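Local coordinates for protein dihydropteroate synthase (Mycobacterium smegmatis, PDB 6OMZ) that probably condenses para-aminobenzoate with 6-hydroxymethyl-7,8-dihydropterin diphosphate to make 7,8-dihydropteroate, a precursor of folate, at residues A59-V64 against T98-T103; L145-S150 against T171-A176. The protein carries 1 engineered substitution. One frame throughout, in Å; residues are numbered along the deposited sequence.

Overall arrangement
The chain forms a TIM barrel, its parallel strands alternating with helices. From the N terminus, the first barrel strand, 23-29, comes before either contact. Contact 1 then pairs strand 61-65 with strand 98-102, closing a loop that holds helix 78-93. The chain goes on through strand 119-122 to strand 143-146. Contact 2 sets the end of that strand and the residues after it against helix 165-182. It closes a second loop, with 20 residues between its segments, and starts only after contact 1 is complete, so neither loop nests in the other. The bound pterin-6-yl-methyl-monophosphate lies within reach of each, near Asp102 in contact 1 and Met146 in contact 2.

Contact 1: A59-V64 against T98-T103; sequences AQIIDV and TISIDT. With PMM (pterin-6-yl-methyl-monophosphate), chain D; EDO (1,2-ethanediol), chain L.
Asp63 and Ser100 sit side by side on neighbouring parallel strands of the TIM barrel, joined as a beta-alpha-beta unit through helix 78-93. The Asp63 side chain leaves its strand with CG anti to the backbone N (chi1 -176°). Its CB lies 3.2 Å from Ser100 OG. CG comes next, near the same hydroxyl and Asp102 CB. OD1 accepts the proton of Ser100 OG at 2.7 Å, on its anti side and 22° out of the carboxylate plane. OD2 lies 3.4 Å from Asp102 OD2, and the two carboxylate planes are 25° apart. Arg269 forms salt bridges to both of these oxygens, which probably eases their repulsion. Asp102 OD2 lies 2.8 Å from N8 of the bound pterin. Asp63 is thus a second-shell neighbour of this pocket residue, sharing Arg269 with it.

The backbones are joined by four hydrogen bonds: Ile62 N to Thr98 O, Ser100 N to Ile62 O, Val64 N to Ser100 O and Asp102 N to Val64 O. Ile62, Val64, Ile99 and Ile101 point to the other face of the sheet. Helix 78-93 packs there on Val64, Ile99 and Ile101. On that face Val64 CG2 meets Ile99 CG2 at 4.0 Å.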
ATOM      1  N   ALA A  59     -11.568  -3.080   8.255  1.00 14.59           N
ATOM      2  CA  ALA A  59     -10.505  -2.192   7.795  1.00 15.76           C
ATOM      3  C   ALA A  59     -10.581  -0.848   8.515  1.00 17.01           C
ATOM      4  O   ALA A  59     -11.665  -0.297   8.728  1.00 18.05           O
ATOM      5  CB  ALA A  59     -10.593  -1.987   6.279  1.00 18.54           C
ATOM      6  N   GLN A  60      -9.420  -0.336   8.917  1.00 14.83           N
ATOM      7  CA  GLN A  60      -9.314   1.018   9.460  1.00 16.16           C
ATOM      8  C   GLN A  60      -9.181   2.076   8.371  1.00 14.46           C
ATOM      9  O   GLN A  60      -9.607   3.221   8.560  1.00 16.32           O
ATOM     10  CB  GLN A  60      -8.096   1.128  10.389  1.00 14.95           C
ATOM     11  CG  GLN A  60      -8.282   0.542  11.774  1.00 20.08           C
ATOM     12  CD  GLN A  60      -8.401  -0.956  11.775  1.00 28.03           C
ATOM     13  OE1 GLN A  60      -7.535  -1.662  11.255  1.00 19.16           O
ATOM     14  NE2 GLN A  60      -9.482  -1.461  12.362  1.00 28.07           N
ATOM     15  N   ILE A  61      -8.568   1.730   7.250  1.00 13.08           N
ATOM     16  CA  ILE A  61      -8.287   2.673   6.175  1.00 13.05           C
ATOM     17  C   ILE A  61      -8.685   2.011   4.868  1.00 14.97           C
ATOM     18  O   ILE A  61      -8.423   0.821   4.673  1.00 13.59           O
ATOM     19  CB  ILE A  61      -6.795   3.066   6.138  1.00 13.43           C
ATOM     20  CG1 ILE A  61      -6.368   3.712   7.459  1.00 16.81           C
ATOM     21  CG2 ILE A  61      -6.503   3.995   4.935  1.00 13.13           C
ATOM     22  CD1 ILE A  61      -4.866   3.852   7.621  1.00 22.79           C
ATOM     23  N   ILE A  62      -9.321   2.767   3.978  1.00 14.38           N
ATOM     24  CA  ILE A  62      -9.597   2.289   2.622  1.00 14.83           C
ATOM     25  C   ILE A  62      -8.659   3.023   1.674  1.00 10.98           C
ATOM     26  O   ILE A  62      -8.682   4.255   1.606  1.00 12.13           O
ATOM     27  CB  ILE A  62     -11.060   2.498   2.213  1.00 16.57           C
ATOM     28  CG1 ILE A  62     -12.002   1.711   3.144  1.00 12.04           C
ATOM     29  CG2 ILE A  62     -11.244   2.064   0.770  1.00 17.38           C
ATOM     30  CD1 ILE A  62     -11.713   0.203   3.199  1.00 12.92           C
ATOM     31  N   ASP A  63      -7.830   2.262   0.954  1.00 11.15           N
ATOM     32  CA  ASP A  63      -6.869   2.800  -0.003  1.00 15.20           C
ATOM     33  C   ASP A  63      -7.508   2.748  -1.392  1.00 16.01           C
ATOM     34  O   ASP A  63      -7.663   1.668  -1.965  1.00 16.76           O
ATOM     35  CB  ASP A  63      -5.570   1.989   0.050  1.00 14.47           C
ATOM     36  CG  ASP A  63      -4.471   2.555  -0.853  1.00 19.16           C
ATOM     37  OD1 ASP A  63      -4.202   3.773  -0.795  1.00 15.91           O
ATOM     38  OD2 ASP A  63      -3.857   1.773  -1.603  1.00 17.58           O
ATOM     39  N   VAL A  64      -7.883   3.911  -1.931  1.00 13.07           N
ATOM     40  CA  VAL A  64      -8.586   3.992  -3.211  1.00 11.39           C
ATOM     41  C   VAL A  64      -7.577   4.315  -4.309  1.00 17.97           C
ATOM     42  O   VAL A  64      -6.770   5.244  -4.162  1.00 14.82           O
ATOM     43  CB  VAL A  64      -9.713   5.038  -3.150  1.00 12.83           C
ATOM     44  CG1 VAL A  64     -10.387   5.208  -4.521  1.00 12.20           C
ATOM     45  CG2 VAL A  64     -10.756   4.632  -2.078  1.00 16.09           C
ATOM     46  N   THR A  98     -11.873   6.703   6.855  1.00 19.42           N
ATOM     47  CA  THR A  98     -10.541   7.232   6.579  1.00 16.48           C
ATOM     48  C   THR A  98     -10.014   6.646   5.279  1.00 14.99           C
ATOM     49  O   THR A  98      -9.958   5.421   5.122  1.00 15.59           O
ATOM     50  CB  THR A  98      -9.575   6.886   7.713  1.00 20.18           C
ATOM     51  OG1 THR A  98     -10.063   7.430   8.944  1.00 19.32           O
ATOM     52  CG2 THR A  98      -8.191   7.443   7.406  1.00 22.78           C
ATOM     53  N   ILE A  99      -9.590   7.516   4.368  1.00 12.38           N
ATOM     54  CA  ILE A  99      -9.332   7.137   2.984  1.00 18.22           C
ATOM     55  C   ILE A  99      -7.937   7.590   2.589  1.00 17.20           C
ATOM     56  O   ILE A  99      -7.580   8.756   2.790  1.00 17.22           O
ATOM     57  CB  ILE A  99     -10.369   7.757   2.031  1.00 14.95           C
ATOM     58  CG1 ILE A  99     -11.765   7.206   2.339  1.00 18.21           C
ATOM     59  CG2 ILE A  99      -9.982   7.492   0.564  1.00 13.74           C
ATOM     60  CD1 ILE A  99     -12.859   8.059   1.774  1.00 21.54           C
ATOM     61  N   SER A 100      -7.160   6.683   2.007  1.00 15.48           N
ATOM     62  CA  SER A 100      -5.912   7.061   1.360  1.00 15.31           C
ATOM     63  C   SER A 100      -6.093   6.994  -0.148  1.00 14.32           C
ATOM     64  O   SER A 100      -6.806   6.120  -0.656  1.00 14.67           O
ATOM     65  CB  SER A 100      -4.753   6.166   1.802  1.00 14.49           C
ATOM     66  OG  SER A 100      -5.008   4.808   1.537  1.00 22.61           O
ATOM     67  N   ILE A 101      -5.463   7.933  -0.857  1.00 11.27           N
ATOM     68  CA  ILE A 101      -5.430   7.948  -2.318  1.00 10.90           C
ATOM     69  C   ILE A 101      -4.102   7.347  -2.784  1.00 13.36           C
ATOM     70  O   ILE A 101      -3.022   7.855  -2.450  1.00 13.83           O
ATOM     71  CB  ILE A 101      -5.628   9.369  -2.880  1.00 10.49           C
ATOM     72  CG1 ILE A 101      -5.386   9.399  -4.408  1.00 10.28           C
ATOM     73  CG2 ILE A 101      -4.725  10.396  -2.172  1.00 11.92           C
ATOM     74  CD1 ILE A 101      -6.473   8.645  -5.227  1.00 11.61           C
ATOM     75  N   ASP A 102      -4.180   6.256  -3.546  1.00 11.14           N
ATOM     76  CA  ASP A 102      -3.013   5.568  -4.100  1.00 13.10           C
ATOM     77  C   ASP A 102      -2.732   6.210  -5.455  1.00 13.46           C
ATOM     78  O   ASP A 102      -3.329   5.849  -6.472  1.00 12.85           O
ATOM     79  CB  ASP A 102      -3.294   4.070  -4.211  1.00 14.43           C
ATOM     80  CG  ASP A 102      -2.093   3.258  -4.682  1.00 24.81           C
ATOM     81  OD1 ASP A 102      -1.128   3.815  -5.260  1.00 25.82           O
ATOM     82  OD2 ASP A 102      -2.119   2.029  -4.463  1.00 26.73           O
ATOM     83  N   THR A 103      -1.840   7.202  -5.471  1.00 12.71           N
ATOM     84  CA  THR A 103      -1.479   7.865  -6.721  1.00 13.77           C
ATOM     85  C   THR A 103      -0.047   8.374  -6.617  1.00 13.01           C
ATOM     86  O   THR A 103       0.444   8.693  -5.525  1.00 14.67           O
ATOM     87  CB  THR A 103      -2.443   9.029  -7.073  1.00 14.26           C
ATOM     88  OG1 THR A 103      -2.178   9.514  -8.405  1.00 13.44           O
ATOM     89  CG2 THR A 103      -2.257  10.198  -6.107  1.00 14.81           C
TER
HETATM   90  N5  PMM D 303       1.324  -2.230  -3.885  1.00 14.18           N
HETATM   91  C6  PMM D 303       0.555  -1.858  -4.926  1.00 14.78           C
HETATM   92  C7  PMM D 303      -0.048  -0.612  -4.948  1.00 15.40           C
HETATM   93  N8  PMM D 303       0.095   0.316  -3.995  1.00 13.64           N
HETATM   94  N1  PMM D 303       1.066   0.926  -2.038  1.00 12.58           N
HETATM   95  C2  PMM D 303       1.871   0.659  -1.013  1.00 13.20           C
HETATM   96  N2  PMM D 303       2.114   1.604  -0.100  1.00 13.00           N
HETATM   97  N3  PMM D 303       2.501  -0.543  -0.851  1.00 12.60           N
HETATM   98  C4  PMM D 303       2.398  -1.611  -1.717  1.00 12.74           C
HETATM   99  O4  PMM D 303       2.978  -2.668  -1.487  1.00 13.87           O
HETATM  100  C4A PMM D 303       1.530  -1.356  -2.886  1.00 13.31           C
HETATM  101  C8A PMM D 303       0.887  -0.061  -2.981  1.00 10.53           C
HETATM  102  C9  PMM D 303       0.483  -2.804  -6.089  1.00 16.08           C
HETATM  103  O10 PMM D 303      -0.267  -3.988  -5.711  1.00 23.78           O
HETATM  104  PA  PMM D 303      -1.864  -4.255  -5.908  1.00 19.05           P
HETATM  105  O1P PMM D 303      -2.109  -5.587  -5.297  1.00 21.55           O
HETATM  106  O2P PMM D 303      -2.647  -3.151  -5.195  1.00 16.53           O
HETATM  107  O3P PMM D 303      -2.179  -4.217  -7.397  1.00 20.79           O
HETATM  108  C1  EDO L 311     -12.894   3.194   8.391  1.00 32.19           C
HETATM  109  O1  EDO L 311     -12.027   4.330   8.317  1.00 22.85           O
HETATM  110  C2  EDO L 311     -13.265   2.969   9.851  1.00 37.26           C
HETATM  111  O2  EDO L 311     -13.711   4.216  10.392  1.00 46.16           O
HETATM  112  O   HOH W   1      -9.230   4.961  11.231  1.00 57.31           O

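Contact 2: L145-S150 against T171-A176; sequences LMHWRS and TELLAA. With PMM (pterin-6-yl-methyl-monophosphate), chain D; EDO (1,2-ethanediol), chain K; DMS (dimethyl sulfoxide), chain C.
Glu172 on helix 165-182 takes polar contacts from both His147 and Arg149. His147 NE2 donates to Glu172 OE1 at 2.8 Å, from above the carboxylate plane. Arg149 NE reaches the same OE1 at 3.1 Å from the opposite face, and OE1 lies in the guanidinium plane. Arg149 NH2 completes a side-on salt bridge to the syn lone pair of Glu172 OE2 at 2.7 Å. OE2 is tilted 31° from the guanidinium plane, in keeping with the 50° between guanidinium and carboxylate. The arginine chain runs extended to CD and turns at chi3 (-66°), which brings NE and NH2 to the carboxylate. Glu168, on the same helix, forms a second salt bridge to Arg149 NH2. The other ring nitrogen, His147 ND1, is hydrogen-bonded to Lys200 NZ.

Van der Waals packing involves Leu173. Its methyl CD2 sits 3.4 Å from the backbone O of Leu145 and 3.8 Å from His147 CB. One turn further along the helix, Ala176 CB meets Leu145 CD1 at 4.0 Å.

Met146 leaves the backbone away from the helix, and its SD lies 3.5 Å from N3 of the bound pterin.

Leu145, near the strand end, and His147, first in the loop, face the helix; Met146 between them lines the pterin pocket. This is the beta/alpha layering of a TIM barrel, with the ligand site at the C-terminal ends of the strands.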
ATOM      1  N   LEU A 145       5.459   7.079   1.826  1.00  9.44           N
ATOM      2  CA  LEU A 145       6.536   7.017   0.842  1.00 11.89           C
ATOM      3  C   LEU A 145       6.936   5.558   0.643  1.00 15.40           C
ATOM      4  O   LEU A 145       7.578   4.966   1.512  1.00 13.13           O
ATOM      5  CB  LEU A 145       7.736   7.841   1.308  1.00 13.26           C
ATOM      6  CG  LEU A 145       7.468   9.316   1.620  1.00 15.05           C
ATOM      7  CD1 LEU A 145       8.617   9.900   2.427  1.00 14.79           C
ATOM      8  CD2 LEU A 145       7.269  10.098   0.322  1.00 14.65           C
ATOM      9  N   MET A 146       6.575   4.980  -0.501  1.00 12.16           N
ATOM     10  CA  MET A 146       6.967   3.611  -0.810  1.00 13.28           C
ATOM     11  C   MET A 146       8.302   3.581  -1.542  1.00 16.83           C
ATOM     12  O   MET A 146       8.614   4.467  -2.341  1.00 15.23           O
ATOM     13  CB  MET A 146       5.910   2.915  -1.668  1.00 12.86           C
ATOM     14  CG  MET A 146       5.966   1.396  -1.561  1.00 14.70           C
ATOM     15  SD  MET A 146       5.079   0.560  -2.904  1.00 15.36           S
ATOM     16  CE  MET A 146       6.262   0.795  -4.240  1.00 17.02           C
ATOM     17  N   HIS A 147       9.085   2.539  -1.279  1.00 12.74           N
ATOM     18  CA  HIS A 147      10.388   2.389  -1.921  1.00 12.70           C
ATOM     19  C   HIS A 147      10.243   1.703  -3.274  1.00 12.52           C
ATOM     20  O   HIS A 147       9.787   0.559  -3.353  1.00 12.17           O
ATOM     21  CB  HIS A 147      11.360   1.581  -1.070  1.00 14.30           C
ATOM     22  CG  HIS A 147      12.712   1.477  -1.696  1.00 12.43           C
ATOM     23  ND1 HIS A 147      13.018   0.535  -2.653  1.00 12.07           N
ATOM     24  CD2 HIS A 147      13.820   2.244  -1.550  1.00 13.08           C
ATOM     25  CE1 HIS A 147      14.264   0.710  -3.055  1.00 15.81           C
ATOM     26  NE2 HIS A 147      14.775   1.740  -2.400  1.00 14.19           N
ATOM     27  N   TRP A 148      10.706   2.365  -4.327  1.00 13.01           N
ATOM     28  CA  TRP A 148      10.721   1.738  -5.646  1.00 14.15           C
ATOM     29  C   TRP A 148      11.849   2.393  -6.427  1.00 16.09           C
ATOM     30  O   TRP A 148      11.711   3.544  -6.849  1.00 14.91           O
ATOM     31  CB  TRP A 148       9.378   1.919  -6.347  1.00 13.08           C
ATOM     32  CG  TRP A 148       9.281   1.295  -7.709  1.00 13.16           C
ATOM     33  CD1 TRP A 148      10.227   0.535  -8.347  1.00 13.16           C
ATOM     34  CD2 TRP A 148       8.164   1.368  -8.593  1.00 14.46           C
ATOM     35  NE1 TRP A 148       9.762   0.137  -9.575  1.00 14.78           N
ATOM     36  CE2 TRP A 148       8.501   0.640  -9.756  1.00 15.03           C
ATOM     37  CE3 TRP A 148       6.904   1.982  -8.518  1.00 16.64           C
ATOM     38  CZ2 TRP A 148       7.619   0.499 -10.837  1.00 17.78           C
ATOM     39  CZ3 TRP A 148       6.033   1.854  -9.599  1.00 21.83           C
ATOM     40  CH2 TRP A 148       6.396   1.116 -10.740  1.00 19.29           C
ATOM     41  N   ARG A 149      12.961   1.686  -6.611  1.00 13.81           N
ATOM     42  CA  ARG A 149      14.096   2.261  -7.326  1.00 22.12           C
ATOM     43  C   ARG A 149      13.870   2.001  -8.807  1.00 30.52           C
ATOM     44  O   ARG A 149      13.882   0.849  -9.255  1.00 30.42           O
ATOM     45  CB  ARG A 149      15.427   1.682  -6.857  1.00 24.32           C
ATOM     46  CG  ARG A 149      16.616   2.462  -7.450  1.00 29.42           C
ATOM     47  CD  ARG A 149      17.956   1.771  -7.207  1.00 30.21           C
ATOM     48  NE  ARG A 149      18.311   1.720  -5.791  1.00 27.95           N
ATOM     49  CZ  ARG A 149      19.308   0.984  -5.310  1.00 33.57           C
ATOM     50  NH1 ARG A 149      20.041   0.246  -6.136  1.00 35.46           N
ATOM     51  NH2 ARG A 149      19.574   0.981  -4.012  1.00 31.42           N
ATOM     52  N   SER A 150      13.654   3.075  -9.564  1.00 30.93           N
ATOM     53  CA  SER A 150      13.168   2.992 -10.923  1.00 31.96           C
ATOM     54  C   SER A 150      13.881   4.066 -11.752  1.00 33.64           C
ATOM     55  O   SER A 150      13.299   5.077 -12.143  1.00 40.58           O
ATOM     56  CB  SER A 150      11.648   3.157 -10.963  1.00 30.99           C
ATOM     57  OG  SER A 150      11.127   2.814 -12.233  1.00 31.84           O
ATOM     58  N   THR A 171      18.176   3.372   3.602  1.00 16.13           N
ATOM     59  CA  THR A 171      18.826   4.635   3.247  1.00 15.87           C
ATOM     60  C   THR A 171      17.960   5.467   2.310  1.00 13.92           C
ATOM     61  O   THR A 171      17.809   6.681   2.499  1.00 15.99           O
ATOM     62  CB  THR A 171      20.191   4.366   2.608  1.00 14.36           C
ATOM     63  OG1 THR A 171      21.036   3.717   3.562  1.00 18.36           O
ATOM     64  CG2 THR A 171      20.854   5.668   2.151  1.00 20.82           C
ATOM     65  N   GLU A 172      17.369   4.834   1.298  1.00 12.71           N
ATOM     66  CA  GLU A 172      16.630   5.604   0.306  1.00 11.54           C
ATOM     67  C   GLU A 172      15.293   6.075   0.852  1.00 17.36           C
ATOM     68  O   GLU A 172      14.852   7.187   0.533  1.00 16.43           O
ATOM     69  CB  GLU A 172      16.455   4.782  -0.966  1.00 12.05           C
ATOM     70  CG  GLU A 172      17.653   4.946  -1.894  1.00 19.71           C
ATOM     71  CD  GLU A 172      17.990   3.705  -2.684  1.00 31.22           C
ATOM     72  OE1 GLU A 172      17.086   3.109  -3.298  1.00 28.32           O
ATOM     73  OE2 GLU A 172      19.183   3.329  -2.698  1.00 41.83           O
ATOM     74  N   LEU A 173      14.630   5.250   1.676  1.00 13.26           N
ATOM     75  CA  LEU A 173      13.406   5.712   2.322  1.00  9.69           C
ATOM     76  C   LEU A 173      13.678   6.916   3.207  1.00 12.00           C
ATOM     77  O   LEU A 173      12.917   7.890   3.187  1.00 14.50           O
ATOM     78  CB  LEU A 173      12.771   4.586   3.145  1.00 11.15           C
ATOM     79  CG  LEU A 173      12.055   3.517   2.327  1.00 11.91           C
ATOM     80  CD1 LEU A 173      11.645   2.340   3.211  1.00 13.31           C
ATOM     81  CD2 LEU A 173      10.828   4.147   1.680  1.00 14.07           C
ATOM     82  N   LEU A 174      14.765   6.876   3.982  1.00 13.36           N
ATOM     83  CA  LEU A 174      15.057   7.989   4.875  1.00 17.63           C
ATOM     84  C   LEU A 174      15.491   9.226   4.100  1.00 18.93           C
ATOM     85  O   LEU A 174      15.249  10.350   4.551  1.00 19.15           O
ATOM     86  CB  LEU A 174      16.121   7.586   5.905  1.00 17.35           C
ATOM     87  CG  LEU A 174      15.696   6.471   6.879  1.00 22.15           C
ATOM     88  CD1 LEU A 174      16.753   6.239   7.953  1.00 21.03           C
ATOM     89  CD2 LEU A 174      14.342   6.785   7.513  1.00 26.88           C
ATOM     90  N   ALA A 175      16.125   9.047   2.939  1.00 15.36           N
ATOM     91  CA  ALA A 175      16.425  10.190   2.089  1.00 18.10           C
ATOM     92  C   ALA A 175      15.147  10.815   1.546  1.00 17.89           C
ATOM     93  O   ALA A 175      15.059  12.040   1.413  1.00 18.55           O
ATOM     94  CB  ALA A 175      17.350   9.782   0.943  1.00 19.79           C
ATOM     95  N   ALA A 176      14.146   9.989   1.235  1.00 14.38           N
ATOM     96  CA  ALA A 176      12.851  10.522   0.822  1.00 16.00           C
ATOM     97  C   ALA A 176      12.185  11.281   1.963  1.00 15.18           C
ATOM     98  O   ALA A 176      11.607  12.355   1.749  1.00 16.26           O
ATOM     99  CB  ALA A 176      11.948   9.388   0.325  1.00 15.62           C
TER
HETATM  100  N5  PMM D 303       1.324  -2.230  -3.885  1.00 14.18           N
HETATM  101  C6  PMM D 303       0.555  -1.858  -4.926  1.00 14.78           C
HETATM  102  C7  PMM D 303      -0.048  -0.612  -4.948  1.00 15.40           C
HETATM  103  N8  PMM D 303       0.095   0.316  -3.995  1.00 13.64           N
HETATM  104  N1  PMM D 303       1.066   0.926  -2.038  1.00 12.58           N
HETATM  105  C2  PMM D 303       1.871   0.659  -1.013  1.00 13.20           C
HETATM  106  N2  PMM D 303       2.114   1.604  -0.100  1.00 13.00           N
HETATM  107  N3  PMM D 303       2.501  -0.543  -0.851  1.00 12.60           N
HETATM  108  C4  PMM D 303       2.398  -1.611  -1.717  1.00 12.74           C
HETATM  109  O4  PMM D 303       2.978  -2.668  -1.487  1.00 13.87           O
HETATM  110  C4A PMM D 303       1.530  -1.356  -2.886  1.00 13.31           C
HETATM  111  C8A PMM D 303       0.887  -0.061  -2.981  1.00 10.53           C
HETATM  112  C9  PMM D 303       0.483  -2.804  -6.089  1.00 16.08           C
HETATM  113  O10 PMM D 303      -0.267  -3.988  -5.711  1.00 23.78           O
HETATM  114  PA  PMM D 303      -1.864  -4.255  -5.908  1.00 19.05           P
HETATM  115  O1P PMM D 303      -2.109  -5.587  -5.297  1.00 21.55           O
HETATM  116  O2P PMM D 303      -2.647  -3.151  -5.195  1.00 16.53           O
HETATM  117  O3P PMM D 303      -2.179  -4.217  -7.397  1.00 20.79           O
HETATM  118  C1  EDO K 310      11.304   6.270  -3.011  1.00 41.75           C
HETATM  119  O1  EDO K 310      10.686   5.329  -3.902  1.00 23.56           O
HETATM  120  C2  EDO K 310      12.698   5.778  -2.645  1.00 47.92           C
HETATM  121  O2  EDO K 310      13.443   5.522  -3.842  1.00 56.32           O
HETATM  122  S   DMS C 302       8.233   5.295 -10.453  1.00 70.75           S
HETATM  123  O   DMS C 302       8.552   4.055 -11.224  1.00 68.27           O
HETATM  124  C1  DMS C 302       9.735   6.300 -10.309  1.00 71.96           C
HETATM  125  C2  DMS C 302       7.267   6.393 -11.526  1.00 74.02           C